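Local structure of BugD (Bordetella pertussis Tohama I, 2F5X) at residues Phe84-Ser89 against Glu302-Ala307. The protein binds aspartic acid as a periplasmic solute receptor of the tripartite tricarboxylate transporter family, probably handing the amino acid on for uptake. Sequence-based numbering, arbitrary orientation.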
loop_
_atom_site.group_PDB
_atom_site.type_symbol
_atom_site.label_atom_id
_atom_site.label_comp_id
_atom_site.label_asym_id
_atom_site.label_seq_id
_atom_site.Cartn_x
_atom_site.Cartn_y
_atom_site.Cartn_z
ATOM N N PHE A 84 -5.517 4.228 3.702
ATOM C CA PHE A 84 -6.882 4.463 4.174
ATOM C C PHE A 84 -6.859 5.081 5.566
ATOM O O PHE A 84 -7.681 5.939 5.875
ATOM C CB PHE A 84 -7.624 3.117 4.226
ATOM C CG PHE A 84 -9.068 3.208 4.615
ATOM C CD1 PHE A 84 -10.064 3.204 3.637
ATOM C CD2 PHE A 84 -9.447 3.224 5.959
ATOM C CE1 PHE A 84 -11.422 3.243 4.003
ATOM C CE2 PHE A 84 -10.794 3.276 6.334
ATOM C CZ PHE A 84 -11.780 3.284 5.359
ATOM N N SER A 85 -5.906 4.638 6.389
ATOM C CA SER A 85 -5.781 5.083 7.775
ATOM C C SER A 85 -4.872 6.298 7.979
ATOM O O SER A 85 -4.958 6.954 9.028
ATOM C CB SER A 85 -5.358 3.919 8.696
ATOM O OG SER A 85 -3.995 3.563 8.524
ATOM N N THR A 86 -4.004 6.608 7.012
ATOM C CA THR A 86 -3.161 7.804 7.147
ATOM C C THR A 86 -3.861 9.060 6.640
ATOM O O THR A 86 -3.707 10.130 7.223
ATOM C CB THR A 86 -1.797 7.663 6.418
ATOM O OG1 THR A 86 -2.020 7.447 5.012
ATOM C CG2 THR A 86 -1.026 6.432 6.913
ATOM N N ALA A 87 -4.615 8.924 5.549
ATOM C CA ALA A 87 -5.245 10.084 4.905
ATOM C C ALA A 87 -6.077 10.973 5.842
ATOM O O ALA A 87 -6.024 12.195 5.712
ATOM C CB ALA A 87 -6.061 9.658 3.664
ATOM N N PRO A 88 -6.840 10.397 6.779
ATOM C CA PRO A 88 -7.610 11.225 7.719
ATOM C C PRO A 88 -6.763 12.151 8.595
ATOM O O PRO A 88 -7.317 13.117 9.131
ATOM C CB PRO A 88 -8.351 10.188 8.572
ATOM C CG PRO A 88 -8.460 8.990 7.664
ATOM C CD PRO A 88 -7.111 8.957 6.981
ATOM N N SER A 89 -5.463 11.883 8.728
ATOM C CA SER A 89 -4.562 12.770 9.472
ATOM C C SER A 89 -3.789 13.709 8.553
ATOM O O SER A 89 -2.999 14.528 9.022
ATOM C CB SER A 89 -3.573 11.956 10.313
ATOM O OG SER A 89 -4.273 11.169 11.255
ATOM N N GLU A 302 -0.398 10.245 15.489
ATOM C CA GLU A 302 0.669 10.609 16.419
ATOM C C GLU A 302 2.013 10.730 15.706
ATOM O O GLU A 302 2.764 11.654 15.982
ATOM C CB GLU A 302 0.741 9.630 17.599
ATOM C CG GLU A 302 1.787 9.987 18.662
ATOM C CD GLU A 302 1.502 11.283 19.417
ATOM O OE1 GLU A 302 0.341 11.756 19.442
ATOM O OE2 GLU A 302 2.458 11.838 20.005
ATOM N N LEU A 303 2.294 9.811 14.784
ATOM C CA LEU A 303 3.512 9.871 13.973
ATOM C C LEU A 303 3.619 11.192 13.208
ATOM O O LEU A 303 4.659 11.853 13.251
ATOM C CB LEU A 303 3.595 8.681 13.008
ATOM C CG LEU A 303 4.899 8.553 12.198
ATOM C CD1 LEU A 303 5.319 7.096 12.068
ATOM C CD2 LEU A 303 4.783 9.196 10.814
ATOM N N PHE A 304 2.544 11.577 12.520
ATOM C CA PHE A 304 2.554 12.819 11.749
ATOM C C PHE A 304 2.632 14.053 12.639
ATOM O O PHE A 304 3.332 15.012 12.309
ATOM C CB PHE A 304 1.366 12.895 10.793
ATOM C CG PHE A 304 1.416 11.874 9.688
ATOM C CD1 PHE A 304 2.506 11.811 8.819
ATOM C CD2 PHE A 304 0.374 10.976 9.514
ATOM C CE1 PHE A 304 2.551 10.868 7.801
ATOM C CE2 PHE A 304 0.411 10.036 8.505
ATOM C CZ PHE A 304 1.492 9.979 7.646
ATOM N N LYS A 305 1.924 14.023 13.768
ATOM C CA LYS A 305 1.999 15.114 14.744
ATOM C C LYS A 305 3.442 15.352 15.198
ATOM O O LYS A 305 3.912 16.497 15.234
ATOM C CB LYS A 305 1.098 14.822 15.951
ATOM C CG LYS A 305 1.160 15.888 17.061
ATOM C CD LYS A 305 -0.092 15.855 17.930
ATOM C CE LYS A 305 0.043 16.755 19.148
ATOM N NZ LYS A 305 -0.123 15.986 20.420
ATOM N N LYS A 306 4.146 14.269 15.521
ATOM C CA LYS A 306 5.540 14.343 15.976
ATOM C C LYS A 306 6.500 14.826 14.894
ATOM O O LYS A 306 7.553 15.416 15.194
ATOM C CB LYS A 306 5.999 12.985 16.503
ATOM C CG LYS A 306 5.673 12.758 17.962
ATOM C CD LYS A 306 6.717 11.849 18.600
ATOM C CE LYS A 306 6.077 10.612 19.201
ATOM N NZ LYS A 306 5.155 10.932 20.339
ATOM N N ALA A 307 6.132 14.574 13.641
ATOM C CA ALA A 307 6.920 14.986 12.486
ATOM C C ALA A 307 6.555 16.397 12.012
ATOM O O ALA A 307 7.144 16.906 11.052
ATOM C CB ALA A 307 6.750 13.974 11.360
#
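Where the last turn of the long helix 286-306 meets the short helix 83-86 and the turn after it, the ring of Phe304 is set against Thr86 and Ser89. Thr86 comes to the ring edge, near its plane: CB lies 3.9 Å from Phe304 CE2, and the methyl CG2 follows at 4.2 Å from the same CE2. Ser89 approaches the neighbouring position obliquely, its CB 4.1 Å from Phe304 CD2. The contact is thus carbon against carbon, and small, burying 123 Å² in all. With chi1 at -67° the Phe304 ring swings away from its own carbonyl and out from the helix to the two residues. In this periplasmic binding protein fold the site lies near the ligand: the side chain of Thr86 is about 8 Å from the bound aspartic acid, and helix 83-86 closely follows strand 76-81, whose last residue, His81, lines the pocket. A chi1 of 60° tucks the Thr86 hydroxyl over its own backbone, where OG1 hydrogen-bonds Gly83 O. The backbone bond from Ser89 N to Thr86 O, 2.9 Å, ties the two ring-facing residues together. Leu303 CD2 packs 3.9 Å above one face of the Phe304 ring, displaced from the ring centre, and Leu153 of helix 150-162 also touches this ring. Trp300, one turn back along helix 286-306, packs against Thr86, and Ala301 against Ser89.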